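PDB 1O9G: RRNA methyltransferase from Streptomyces viridochromogenes, which methylates N1 of guanine-2535 in 23S ribosomal RNA with S-adenosyl-L-methionine as methyl donor, conferring resistance to the orthosomycin antibiotic avilamycin. Local coordinates for residues D15-V21 with A130-L134; A36-Q41 with L69-H73; V80-V85 with A148-V154; L97-P102 with G143-I149; L204-I210 with V238-A243. The protein carries 3 engineered substitutions. One frame throughout, in Å; residues are numbered along the deposited sequence.

Interaction 1. Residues D15-V21 with A130-L134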
# COMPACT_ATOMS: atom_id res chain seq x y z
N ASP A 15 12.66 -3.67 10.99
CA ASP A 15 12.62 -2.23 11.11
C ASP A 15 11.30 -1.65 10.61
O ASP A 15 10.91 -0.57 11.03
CB ASP A 15 13.73 -1.54 10.31
CG ASP A 15 15.10 -1.79 10.88
OD1 ASP A 15 15.22 -2.38 11.99
OD2 ASP A 15 16.12 -1.45 10.26
N LEU A 16 10.62 -2.37 9.72
CA LEU A 16 9.33 -1.95 9.16
C LEU A 16 8.12 -2.51 9.93
O LEU A 16 6.99 -2.30 9.53
CB LEU A 16 9.25 -2.28 7.66
CG LEU A 16 10.19 -1.46 6.78
CD1 LEU A 16 10.28 -2.12 5.38
CD2 LEU A 16 9.78 -0.02 6.70
N ALA A 17 8.36 -3.20 11.03
CA ALA A 17 7.29 -3.81 11.79
C ALA A 17 6.31 -2.76 12.29
O ALA A 17 6.68 -1.68 12.72
CB ALA A 17 7.83 -4.60 12.97
N CYS A 18 5.04 -3.09 12.29
CA CYS A 18 4.06 -2.15 12.74
C CYS A 18 4.21 -1.88 14.25
O CYS A 18 4.36 -2.81 15.04
CB CYS A 18 2.70 -2.68 12.38
SG CYS A 18 1.38 -1.47 12.49
N GLY A 19 4.22 -0.61 14.64
CA GLY A 19 4.35 -0.21 16.02
C GLY A 19 5.77 0.03 16.52
O GLY A 19 5.99 0.29 17.71
N VAL A 20 6.75 -0.09 15.64
CA VAL A 20 8.14 0.18 15.98
C VAL A 20 8.44 1.59 15.49
O VAL A 20 8.42 2.53 16.27
CB VAL A 20 9.09 -0.91 15.39
CG1 VAL A 20 10.58 -0.58 15.65
CG2 VAL A 20 8.71 -2.26 15.94
N VAL A 21 8.61 1.77 14.18
CA VAL A 21 8.73 3.10 13.58
C VAL A 21 7.38 3.51 12.95
O VAL A 21 6.78 4.55 13.28
CB VAL A 21 9.86 3.16 12.55
CG1 VAL A 21 10.01 4.60 11.96
CG2 VAL A 21 11.18 2.67 13.18
N ALA A 130 15.94 1.69 14.64
CA ALA A 130 15.24 1.28 13.42
C ALA A 130 14.92 2.51 12.56
O ALA A 130 15.06 2.50 11.34
CB ALA A 130 13.97 0.49 13.74
N ALA A 131 14.51 3.60 13.20
CA ALA A 131 14.17 4.83 12.46
C ALA A 131 15.41 5.42 11.82
O ALA A 131 15.34 5.91 10.70
CB ALA A 131 13.52 5.85 13.37
N ARG A 132 16.55 5.37 12.53
CA ARG A 132 17.82 5.83 11.99
C ARG A 132 18.20 5.01 10.76
O ARG A 132 18.56 5.58 9.74
CB ARG A 132 18.93 5.74 13.04
CG ARG A 132 20.32 5.97 12.48
CD ARG A 132 21.44 5.74 13.50
NE ARG A 132 21.45 4.37 14.04
CZ ARG A 132 21.86 3.29 13.36
NH1 ARG A 132 22.28 3.38 12.09
NH2 ARG A 132 21.85 2.09 13.94
N ARG A 133 18.10 3.69 10.84
CA ARG A 133 18.46 2.83 9.71
C ARG A 133 17.55 3.08 8.50
O ARG A 133 18.03 3.15 7.35
CB ARG A 133 18.45 1.36 10.08
CG ARG A 133 19.57 0.91 11.01
CD ARG A 133 19.64 -0.58 11.14
NE ARG A 133 18.50 -1.08 11.89
CZ ARG A 133 18.47 -1.28 13.20
NH1 ARG A 133 19.54 -1.08 13.96
NH2 ARG A 133 17.36 -1.71 13.78
N LEU A 134 16.26 3.24 8.76
CA LEU A 134 15.31 3.51 7.67
C LEU A 134 15.65 4.84 7.01
O LEU A 134 15.53 4.95 5.79
CB LEU A 134 13.84 3.49 8.17
CG LEU A 134 13.30 2.12 8.56
CD1 LEU A 134 11.93 2.31 9.23
CD2 LEU A 134 13.21 1.21 7.35
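Asp15 reaches from the N-terminal loop to helix 122-140 and meets the side of Arg133. Its CB lies over the apolar start of the helical segment, 4.0 Å from Ala130 CB and nearly as close to Leu134 CD2. With CG turned away from its own carbonyl carbon (chi1 -69°), the carboxylate swings out to the arginine. OD1 accepts from Arg133 NH2 at 2.9 Å, while OD2 accepts from Arg133 NE at the same distance, both bonds almost straight. The result is a side-on, two-pronged salt bridge in which both oxygens use their syn side; the two planes are 24° apart, so the pair is close to coplanar but slightly twisted. Arg137, one turn further along the helix, forms a second salt bridge with OD2, and two arginines would be expected to keep Asp15 ionised.

Beneath the charged layer, Leu134 turns CD1 to Val21 CB (4.0 Å), the two side chains meeting tip to tip, and CD2 to Leu16 CD2 (3.7 Å). Val21 CG2 lies 3.5 Å from Ala131 N, on the helix backbone, and also touches the CB atoms of Ala130 and Ala131. The loop is thus wedged between helices: Leu16 also packs on Leu71 and Leu72 of helix 64-72, and Val21 on Leu105 of helix 102-119.

Interaction 2. Residues A36-Q41 with L69-H73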
# COMPACT_ATOMS: atom_id res chain seq x y z
N ALA A 36 3.57 -8.10 1.14
CA ALA A 36 3.48 -6.79 0.46
C ALA A 36 4.50 -6.67 -0.66
O ALA A 36 4.17 -6.28 -1.79
CB ALA A 36 3.68 -5.66 1.45
N THR A 37 5.74 -7.04 -0.37
CA THR A 37 6.80 -6.90 -1.36
C THR A 37 6.63 -7.93 -2.49
O THR A 37 6.91 -7.64 -3.63
CB THR A 37 8.17 -6.93 -0.70
OG1 THR A 37 9.16 -6.67 -1.70
CG2 THR A 37 8.51 -8.26 -0.14
N GLU A 38 6.09 -9.11 -2.18
CA GLU A 38 5.81 -10.13 -3.20
C GLU A 38 4.77 -9.61 -4.19
O GLU A 38 4.96 -9.71 -5.39
CB GLU A 38 5.34 -11.43 -2.55
CG GLU A 38 4.96 -12.54 -3.52
CD GLU A 38 6.13 -13.18 -4.25
OE1 GLU A 38 7.29 -13.03 -3.81
OE2 GLU A 38 5.90 -13.86 -5.27
N ILE A 39 3.68 -9.07 -3.70
CA ILE A 39 2.61 -8.60 -4.56
C ILE A 39 3.14 -7.43 -5.41
O ILE A 39 2.90 -7.38 -6.61
CB ILE A 39 1.35 -8.18 -3.75
CG1 ILE A 39 0.73 -9.37 -3.02
CG2 ILE A 39 0.35 -7.54 -4.69
CD1 ILE A 39 -0.31 -9.00 -1.97
N PHE A 40 3.83 -6.49 -4.77
CA PHE A 40 4.32 -5.31 -5.48
C PHE A 40 5.28 -5.71 -6.60
O PHE A 40 5.20 -5.21 -7.73
CB PHE A 40 4.98 -4.31 -4.51
CG PHE A 40 5.52 -3.09 -5.17
CD1 PHE A 40 4.66 -2.17 -5.71
CD2 PHE A 40 6.88 -2.87 -5.28
CE1 PHE A 40 5.13 -1.05 -6.33
CE2 PHE A 40 7.37 -1.75 -5.89
CZ PHE A 40 6.50 -0.83 -6.41
N GLN A 41 6.19 -6.64 -6.31
CA GLN A 41 7.15 -7.10 -7.32
C GLN A 41 6.47 -7.86 -8.45
O GLN A 41 6.86 -7.73 -9.60
CB GLN A 41 8.28 -7.90 -6.66
CG GLN A 41 9.16 -7.03 -5.78
CD GLN A 41 10.35 -7.78 -5.25
OE1 GLN A 41 11.19 -8.20 -6.03
NE2 GLN A 41 10.39 -7.99 -3.94
N LEU A 69 5.76 -0.10 1.47
CA LEU A 69 6.20 -0.18 0.10
C LEU A 69 7.04 1.00 -0.31
O LEU A 69 8.05 0.86 -1.00
CB LEU A 69 5.04 -0.36 -0.83
CG LEU A 69 4.32 -1.70 -0.65
CD1 LEU A 69 3.02 -1.66 -1.47
CD2 LEU A 69 5.21 -2.87 -1.08
N GLY A 70 6.64 2.19 0.14
CA GLY A 70 7.35 3.41 -0.15
C GLY A 70 8.80 3.38 0.32
O GLY A 70 9.71 3.78 -0.41
N LEU A 71 9.04 2.88 1.53
CA LEU A 71 10.38 2.77 2.08
C LEU A 71 11.13 1.60 1.46
O LEU A 71 12.24 1.73 0.97
CB LEU A 71 10.36 2.69 3.61
CG LEU A 71 9.83 3.93 4.34
CD1 LEU A 71 9.65 3.64 5.82
CD2 LEU A 71 10.72 5.11 4.10
N LEU A 72 10.50 0.44 1.47
CA LEU A 72 11.18 -0.78 1.03
C LEU A 72 11.56 -0.69 -0.45
O LEU A 72 12.66 -1.12 -0.83
CB LEU A 72 10.33 -2.01 1.34
CG LEU A 72 10.96 -3.37 1.13
CD1 LEU A 72 12.21 -3.51 1.94
CD2 LEU A 72 9.97 -4.44 1.51
N HIS A 73 10.69 -0.09 -1.26
CA HIS A 73 10.86 -0.03 -2.70
C HIS A 73 11.12 1.38 -3.23
O HIS A 73 10.82 1.70 -4.38
CB HIS A 73 9.66 -0.68 -3.39
CG HIS A 73 9.62 -2.16 -3.22
ND1 HIS A 73 10.44 -3.00 -3.92
CD2 HIS A 73 8.91 -2.94 -2.37
CE1 HIS A 73 10.23 -4.24 -3.53
NE2 HIS A 73 9.30 -4.23 -2.59
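Thr37 and His73 form the polar link between helix 33-45 and the end of helix 64-72: Thr37 OG1 and His73 NE2 are 2.6 Å apart in a short hydrogen bond for which either atom could supply the proton. The hydroxyl arrives at the edge of the imidazole, near its plane. It lies anti to the threonine nitrogen (chi1 -175°), a rotation that turns it to the histidine. Gln41, one turn later, donates from NE2 to the same OG1 at 2.9 Å, so this oxygen is held by two partners and its rotation is largely fixed.

Aromatic contact comes next. Phe40 CD2 lies over one face of the His73 ring, 3.5 Å from His73 CG and displaced toward the rim. The ring centroids are 4.8 Å apart and the planes inclined by 50°, an oblique pairing in which the two side chains slide past each other in opposite directions.

Helices 33-45 and 64-72 belong to the Rossmann-like methyltransferase fold, and both lie against the central sheet: Phe40 and Leu69 each touch Leu55 of strand 53-57 and Leu173 of strand 171-175. His73 is the first residue to leave helical geometry at the end of helix 64-72.

The apolar contacts centre on Leu69 CD2, which packs 3.7 Å from Phe40 CB and 4.1 Å from Ala36 CB. Further out, Leu72 CD2 rests against Thr37 CB at 3.8 Å. The aliphatic part of Gln41 flanks the imidazole, with Gln41 CG 3.7 Å from His73 CE1.

Interaction 3. Residues V80-V85 with A148-V154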
# COMPACT_ATOMS: atom_id res chain seq x y z
N VAL A 80 4.16 8.28 -4.36
CA VAL A 80 3.03 7.51 -3.90
C VAL A 80 1.85 8.45 -3.64
O VAL A 80 2.00 9.62 -3.30
CB VAL A 80 3.36 6.65 -2.65
CG1 VAL A 80 4.46 5.67 -2.95
CG2 VAL A 80 3.77 7.49 -1.48
N ILE A 81 0.66 7.85 -3.81
CA ILE A 81 -0.60 8.53 -3.60
C ILE A 81 -1.46 7.68 -2.70
O ILE A 81 -1.64 6.50 -2.96
CB ILE A 81 -1.32 8.77 -4.94
CG1 ILE A 81 -0.39 9.55 -5.89
CG2 ILE A 81 -2.63 9.49 -4.70
CD1 ILE A 81 -0.87 9.70 -7.32
N ALA A 82 -2.02 8.31 -1.67
CA ALA A 82 -2.94 7.64 -0.75
C ALA A 82 -4.29 8.33 -0.77
O ALA A 82 -4.39 9.55 -0.77
CB ALA A 82 -2.42 7.67 0.62
N SER A 83 -5.33 7.52 -0.75
CA SER A 83 -6.65 8.07 -0.52
C SER A 83 -7.56 7.03 0.13
O SER A 83 -7.28 5.81 0.08
CB SER A 83 -7.25 8.63 -1.81
OG SER A 83 -7.40 7.66 -2.83
N ASP A 84 -8.59 7.51 0.80
CA ASP A 84 -9.60 6.67 1.44
C ASP A 84 -10.82 7.53 1.76
O ASP A 84 -10.76 8.74 1.69
CB ASP A 84 -9.06 6.02 2.71
CG ASP A 84 -9.68 4.65 3.01
OD1 ASP A 84 -10.87 4.46 2.67
OD2 ASP A 84 -9.08 3.75 3.59
N VAL A 85 -11.93 6.91 2.14
CA VAL A 85 -13.20 7.60 2.23
C VAL A 85 -13.45 8.31 3.54
O VAL A 85 -14.20 9.29 3.53
CB VAL A 85 -14.40 6.65 1.97
CG1 VAL A 85 -14.27 5.98 0.64
CG2 VAL A 85 -14.58 5.61 3.07
N ALA A 148 1.24 12.18 -1.55
CA ALA A 148 0.05 13.01 -1.42
C ALA A 148 -1.01 12.09 -0.76
O ALA A 148 -1.03 10.88 -0.95
CB ALA A 148 -0.40 13.44 -2.74
N ILE A 149 -1.85 12.70 0.05
CA ILE A 149 -2.96 12.02 0.68
C ILE A 149 -4.18 12.93 0.70
O ILE A 149 -4.09 14.07 1.10
CB ILE A 149 -2.57 11.50 2.09
CG1 ILE A 149 -3.74 10.84 2.81
CG2 ILE A 149 -2.01 12.61 3.00
CD1 ILE A 149 -3.30 9.99 3.99
N ARG A 150 -5.32 12.39 0.26
CA ARG A 150 -6.60 13.14 0.21
C ARG A 150 -7.75 12.16 0.55
O ARG A 150 -7.63 10.96 0.40
CB ARG A 150 -6.89 13.76 -1.19
CG ARG A 150 -6.04 14.96 -1.61
CD ARG A 150 -6.53 15.62 -2.88
NE ARG A 150 -5.73 16.81 -3.28
CZ ARG A 150 -4.47 16.79 -3.71
NH1 ARG A 150 -3.77 15.67 -3.83
NH2 ARG A 150 -3.91 17.93 -4.04
N THR A 151 -8.87 12.71 0.98
CA THR A 151 -10.12 11.97 1.10
C THR A 151 -10.78 11.81 -0.26
O THR A 151 -10.95 12.79 -0.98
CB THR A 151 -11.08 12.72 2.01
OG1 THR A 151 -10.44 12.96 3.27
CG2 THR A 151 -12.27 11.87 2.33
N ALA A 152 -11.16 10.59 -0.59
CA ALA A 152 -11.94 10.29 -1.80
C ALA A 152 -12.57 8.90 -1.75
O ALA A 152 -11.95 7.93 -1.33
CB ALA A 152 -11.10 10.44 -3.02
N ASP A 153 -13.81 8.82 -2.21
CA ASP A 153 -14.51 7.55 -2.36
C ASP A 153 -14.07 6.89 -3.65
O ASP A 153 -14.36 7.40 -4.71
CB ASP A 153 -16.02 7.79 -2.36
CG ASP A 153 -16.82 6.51 -2.43
OD1 ASP A 153 -16.22 5.41 -2.46
OD2 ASP A 153 -18.06 6.52 -2.44
N VAL A 154 -13.36 5.77 -3.55
CA VAL A 154 -12.81 5.05 -4.70
C VAL A 154 -13.91 4.56 -5.63
O VAL A 154 -13.68 4.35 -6.80
CB VAL A 154 -11.91 3.87 -4.24
CG1 VAL A 154 -12.73 2.76 -3.55
CG2 VAL A 154 -11.14 3.31 -5.41
O HOH W 1 -4.01 12.38 -2.74
O HOH W 2 -9.80 6.62 -2.69
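Ile149 lays its CG1 branch beside the methyl of Ala82, with Ala82 CB 4.1 Å from Ile149 CG1; the branch is anti to the isoleucine nitrogen (chi1 177°). The two residues are paired across parallel strands 77-84 and 147-151 at one margin of the Rossmann-like sheet, where 147-151 is the outermost strand of the chain. Their side chains share the face that also carries Asp84 and Thr151 and is packed by helix 87-98, through Ala93, Leu97 and Leu90. On the other face, Ile81 and Ser83 meet helix 160-164.

N-H groups of the two strands donate in turn, beginning with Ala148 N to Val80 O. Ala82 N gives the short, straight bond to Ala148 O (2.8 Å), and Arg150 N returns to Ala82 O at 3.2 Å. Ile149 CA adds a C-H...O contact to that same carbonyl oxygen, also at 3.2 Å. Past Ala82 the pairing loosens: Asp84 N is buried without a partner, and the next bond, from Ala152 N to Asp84 O, comes from well above the carbonyl plane.

Beyond the paired part, Val85 CG1 presses on the turning chain, 3.4 Å from Asp153 CA, while Val85 N is held by its neighbour's carboxylate through Asp84 OD1. The other oxygen, Asp84 OD2, accepts from Gly61 N. Ser83 OG is hydrogen-bonded to Trp56 NE1, and it also meets a water 2.6 Å away that lies 2.9 Å from Ala152 O.

Interaction 4. Residues L97-P102 with G143-I149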
# COMPACT_ATOMS: atom_id res chain seq x y z
N LEU A 97 2.71 8.44 6.31
CA LEU A 97 3.31 9.05 5.12
C LEU A 97 4.38 10.09 5.45
O LEU A 97 5.26 10.34 4.65
CB LEU A 97 2.29 9.66 4.18
CG LEU A 97 1.43 8.68 3.44
CD1 LEU A 97 0.60 9.50 2.46
CD2 LEU A 97 2.14 7.61 2.71
N ALA A 98 4.27 10.71 6.61
CA ALA A 98 5.29 11.64 7.07
C ALA A 98 6.67 10.94 7.15
O ALA A 98 7.70 11.59 7.04
CB ALA A 98 4.92 12.25 8.40
N LEU A 99 6.68 9.62 7.35
CA LEU A 99 7.90 8.84 7.42
C LEU A 99 8.59 8.62 6.07
O LEU A 99 9.67 8.04 6.03
CB LEU A 99 7.62 7.48 8.07
CG LEU A 99 7.00 7.57 9.48
CD1 LEU A 99 6.59 6.19 9.89
CD2 LEU A 99 7.97 8.18 10.47
N LEU A 100 7.99 9.10 4.99
CA LEU A 100 8.59 8.97 3.66
C LEU A 100 9.58 10.08 3.37
O LEU A 100 10.08 10.15 2.25
CB LEU A 100 7.52 8.90 2.59
CG LEU A 100 6.64 7.67 2.70
CD1 LEU A 100 5.57 7.73 1.68
CD2 LEU A 100 7.45 6.37 2.55
N SER A 101 9.87 10.94 4.34
CA SER A 101 10.98 11.88 4.19
C SER A 101 12.00 11.68 5.29
O SER A 101 11.67 11.25 6.39
CB SER A 101 10.51 13.32 4.17
OG SER A 101 10.25 13.76 5.48
N PRO A 102 13.26 11.99 5.02
CA PRO A 102 14.24 11.98 6.12
C PRO A 102 13.82 12.82 7.33
O PRO A 102 14.00 12.32 8.46
CB PRO A 102 15.51 12.49 5.46
CG PRO A 102 15.37 12.08 4.02
CD PRO A 102 13.90 12.29 3.72
N GLY A 143 16.29 9.71 -1.45
CA GLY A 143 15.83 10.80 -0.62
C GLY A 143 14.32 10.76 -0.43
O GLY A 143 13.67 9.74 -0.68
N ALA A 144 13.74 11.88 -0.02
CA ALA A 144 12.33 11.94 0.27
C ALA A 144 11.52 11.43 -0.93
O ALA A 144 11.82 11.75 -2.07
CB ALA A 144 11.88 13.34 0.61
N LEU A 145 10.49 10.66 -0.63
CA LEU A 145 9.61 10.13 -1.62
C LEU A 145 8.36 11.01 -1.70
O LEU A 145 7.58 11.06 -0.74
CB LEU A 145 9.21 8.70 -1.26
CG LEU A 145 8.25 8.03 -2.24
CD1 LEU A 145 8.77 7.96 -3.65
CD2 LEU A 145 7.92 6.61 -1.73
N PRO A 146 8.14 11.70 -2.83
CA PRO A 146 6.95 12.54 -2.97
C PRO A 146 5.68 11.72 -2.70
O PRO A 146 5.57 10.58 -3.14
CB PRO A 146 7.03 13.03 -4.41
CG PRO A 146 8.47 13.05 -4.72
CD PRO A 146 9.01 11.82 -4.02
N CYS A 147 4.79 12.30 -1.92
CA CYS A 147 3.57 11.63 -1.50
C CYS A 147 2.45 12.65 -1.36
O CYS A 147 2.67 13.82 -1.08
CB CYS A 147 3.77 10.84 -0.21
SG CYS A 147 4.20 11.83 1.22
N ALA A 148 1.24 12.18 -1.55
CA ALA A 148 0.05 13.01 -1.42
C ALA A 148 -1.01 12.09 -0.76
O ALA A 148 -1.03 10.88 -0.95
CB ALA A 148 -0.40 13.44 -2.74
N ILE A 149 -1.85 12.70 0.05
CA ILE A 149 -2.96 12.02 0.68
C ILE A 149 -4.18 12.93 0.70
O ILE A 149 -4.09 14.07 1.10
CB ILE A 149 -2.57 11.50 2.09
CG1 ILE A 149 -3.74 10.84 2.81
CG2 ILE A 149 -2.01 12.61 3.00
CD1 ILE A 149 -3.30 9.99 3.99
O HOH W 3 8.00 12.72 1.46
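Leu100 O accepts a nearly linear hydrogen bond from Leu145 N (3.0 Å, 175° at the hydrogen), and this one backbone bond ties the turn after helix 87-98 to the chain that leads into strand 147-151. The turn itself is a type I turn from Ala98 to Ser101, closed by Leu100 N on Leu97 O. Ala144 CA adds a C-H...O contact to Leu100 O, and a water donates to Leu145 O at 2.8 Å and only weakly to Leu100 O.

Leu97 and Leu100 point to the strand side. The Leu97 and Ile149 side chains meet at a slant, Leu97 CD1 touching Ile149 CB at 3.8 Å, whereas Leu97 CB lies 4.1 Å from Cys147 SG. The thiol gets there because SG is tucked between the cysteine nitrogen and carbonyl carbon (chi1 63°), which lifts it toward the helix end. Leu100 CD1 reaches Cys147 CB, and Leu100 CB lies 4.2 Å from Leu145 CB. At the far end the small Ala144 packs on Ser101 CB and on the proline ring, with its CB 3.9 Å from Pro102 CD. Ser101 is the N-cap of helix 102-119, its OG accepting from Gly104 N.

Leu100 and Leu145 continue onto Val80 of strand 77-84, and Leu97 and Leu100 pack on helix 64-72; the end of helix 87-98 thus packs on outermost strand 147-151 of the Rossmann-like sheet. The chemistry implies that cohesion rests mainly on apolar packing, partly buried, with the single direct backbone bond setting how the two chains lie against each other.

Interaction 5. Residues L204-I210 with V238-A243. Engineered in segment 238-243: Met239 (natural residue Leu).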
# COMPACT_ATOMS: atom_id res chain seq x y z
N LEU A 204 -7.14 5.60 -14.75
CA LEU A 204 -5.75 5.13 -14.90
C LEU A 204 -5.28 5.07 -16.33
O LEU A 204 -6.10 4.93 -17.25
CB LEU A 204 -5.61 3.73 -14.32
CG LEU A 204 -5.77 3.64 -12.82
CD1 LEU A 204 -5.94 2.17 -12.41
CD2 LEU A 204 -4.59 4.29 -12.14
N PRO A 205 -3.97 5.12 -16.55
CA PRO A 205 -3.46 4.83 -17.88
C PRO A 205 -3.70 3.35 -18.22
O PRO A 205 -3.86 2.52 -17.30
CB PRO A 205 -1.98 5.16 -17.78
CG PRO A 205 -1.64 4.94 -16.35
CD PRO A 205 -2.88 5.29 -15.58
N ALA A 206 -3.77 3.03 -19.51
CA ALA A 206 -4.18 1.73 -20.02
C ALA A 206 -3.32 0.60 -19.48
O ALA A 206 -3.79 -0.50 -19.20
CB ALA A 206 -4.15 1.74 -21.52
N HIS A 207 -2.04 0.88 -19.32
CA HIS A 207 -1.08 -0.14 -18.87
C HIS A 207 -1.10 -0.45 -17.38
O HIS A 207 -0.44 -1.39 -16.96
CB HIS A 207 0.35 0.24 -19.22
CG HIS A 207 0.83 1.47 -18.51
ND1 HIS A 207 1.56 1.45 -17.34
CD2 HIS A 207 0.65 2.77 -18.82
CE1 HIS A 207 1.80 2.68 -16.96
NE2 HIS A 207 1.26 3.51 -17.83
N ALA A 208 -1.79 0.35 -16.59
CA ALA A 208 -1.69 0.25 -15.15
C ALA A 208 -2.11 -1.14 -14.68
O ALA A 208 -3.10 -1.70 -15.17
CB ALA A 208 -2.56 1.28 -14.48
N VAL A 209 -1.41 -1.64 -13.68
CA VAL A 209 -1.73 -2.90 -13.01
C VAL A 209 -2.43 -2.57 -11.71
O VAL A 209 -1.89 -1.84 -10.87
CB VAL A 209 -0.47 -3.70 -12.75
CG1 VAL A 209 -0.76 -4.97 -11.98
CG2 VAL A 209 0.26 -4.00 -14.09
N ILE A 210 -3.61 -3.14 -11.56
CA ILE A 210 -4.42 -3.03 -10.35
C ILE A 210 -4.33 -4.34 -9.57
O ILE A 210 -4.78 -5.37 -10.02
CB ILE A 210 -5.88 -2.71 -10.65
CG1 ILE A 210 -6.02 -1.45 -11.50
CG2 ILE A 210 -6.64 -2.56 -9.35
CD1 ILE A 210 -7.33 -1.31 -12.17
N VAL A 238 -5.29 -10.67 -6.47
CA VAL A 238 -5.54 -10.75 -7.90
C VAL A 238 -5.04 -9.44 -8.51
O VAL A 238 -5.11 -8.40 -7.88
CB VAL A 238 -7.04 -11.01 -8.21
CG1 VAL A 238 -7.91 -9.86 -7.78
CG2 VAL A 238 -7.21 -11.34 -9.68
N MSE A 239 -4.52 -9.55 -9.74
CA MSE A 239 -4.08 -8.38 -10.48
C MSE A 239 -4.76 -8.35 -11.83
O MSE A 239 -4.88 -9.37 -12.47
CB MSE A 239 -2.58 -8.47 -10.75
CG MSE A 239 -1.71 -8.60 -9.55
SE MSE A 239 0.15 -8.71 -10.04
CE MSE A 239 -0.03 -9.35 -11.90
N VAL A 240 -5.17 -7.16 -12.23
CA VAL A 240 -5.77 -6.93 -13.53
C VAL A 240 -5.15 -5.70 -14.18
O VAL A 240 -4.62 -4.83 -13.55
CB VAL A 240 -7.33 -6.72 -13.43
CG1 VAL A 240 -8.02 -7.96 -12.89
CG2 VAL A 240 -7.66 -5.53 -12.66
N ARG A 241 -5.25 -5.65 -15.50
CA ARG A 241 -4.80 -4.51 -16.24
C ARG A 241 -5.95 -3.54 -16.46
O ARG A 241 -7.03 -3.96 -16.83
CB ARG A 241 -4.27 -4.97 -17.59
CG ARG A 241 -3.83 -3.82 -18.47
CD ARG A 241 -2.73 -4.14 -19.44
NE ARG A 241 -1.56 -4.74 -18.81
CZ ARG A 241 -1.16 -5.99 -18.96
NH1 ARG A 241 -1.88 -6.86 -19.69
NH2 ARG A 241 -0.02 -6.40 -18.37
N ALA A 242 -5.67 -2.25 -16.35
CA ALA A 242 -6.70 -1.21 -16.50
C ALA A 242 -7.41 -1.33 -17.84
O ALA A 242 -8.64 -1.35 -17.88
CB ALA A 242 -6.10 0.16 -16.32
N ALA A 243 -6.66 -1.48 -18.93
CA ALA A 243 -7.25 -1.61 -20.28
C ALA A 243 -8.21 -2.77 -20.34
O ALA A 243 -9.24 -2.69 -21.03
CB ALA A 243 -6.18 -1.76 -21.32
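Ile210 and Val240 form a hydrogen-bonded antiparallel pair: Ile210 N donates to Val240 O at 2.8 Å, and Val240 N returns the bond to Ile210 O at 2.9 Å. Their side chains share one face, Ile210 CB lying 3.9 Å from Val240 CG2. On the other face, Val209 CG1 lies 4.1 Å from CB of the engineered Met239, a selenomethionine.

Beyond the strands the pairing runs on into the start of helix 242-247. Ala242 N donates to Ala208 O at 2.9 Å, and Ala243 N reaches a lone pair of Ala206 O in the carbonyl plane. The first turn of the helix therefore has its amides met by the type I turn Pro205-Ala208, and Ala242 CB nestles 3.4 Å from Pro205 O.

Antiparallel strand 235-241 is inserted between 209-214 and 228-232, giving the strand order 3-2-1-4-5-7-6 that is the hallmark of class I, Rossmann-like methyltransferases.

Arg241 is the N-cap residue; its CG, anti to the backbone nitrogen (chi1 177°), passes 3.4 Å from Ala206 O. The guanidinium is positioned further out, where NH2 donates to Arg46 O. On the face of Ile210 and Val240, helix 190-203 packs with Leu197 and Leu200 on Ile210 and with Leu197 on Val240.

Interactions 3, 4 and 5 reach the central sheet, interaction 2 packs on it, and interaction 1 lies outside it, between the N-terminal loop and helix 122-140. Interactions 3 and 4 share Ala148 and Ile149 and touch through Val80; interaction 4 is nested within the loop closed by interaction 3. Interaction 2 is likewise nested inside interaction 1, which it touches where Leu16 meets Leu71 and Leu72, and it packs on interaction 4 through Leu71 and Leu100. Interaction 5 comes last along the chain, toward the opposite end of the strand order, its centre about 31 Å from that of interaction 1. Helix 64-72, touching interactions 1 and 4, thus links the N-terminal loop with the margin near strand 147-151.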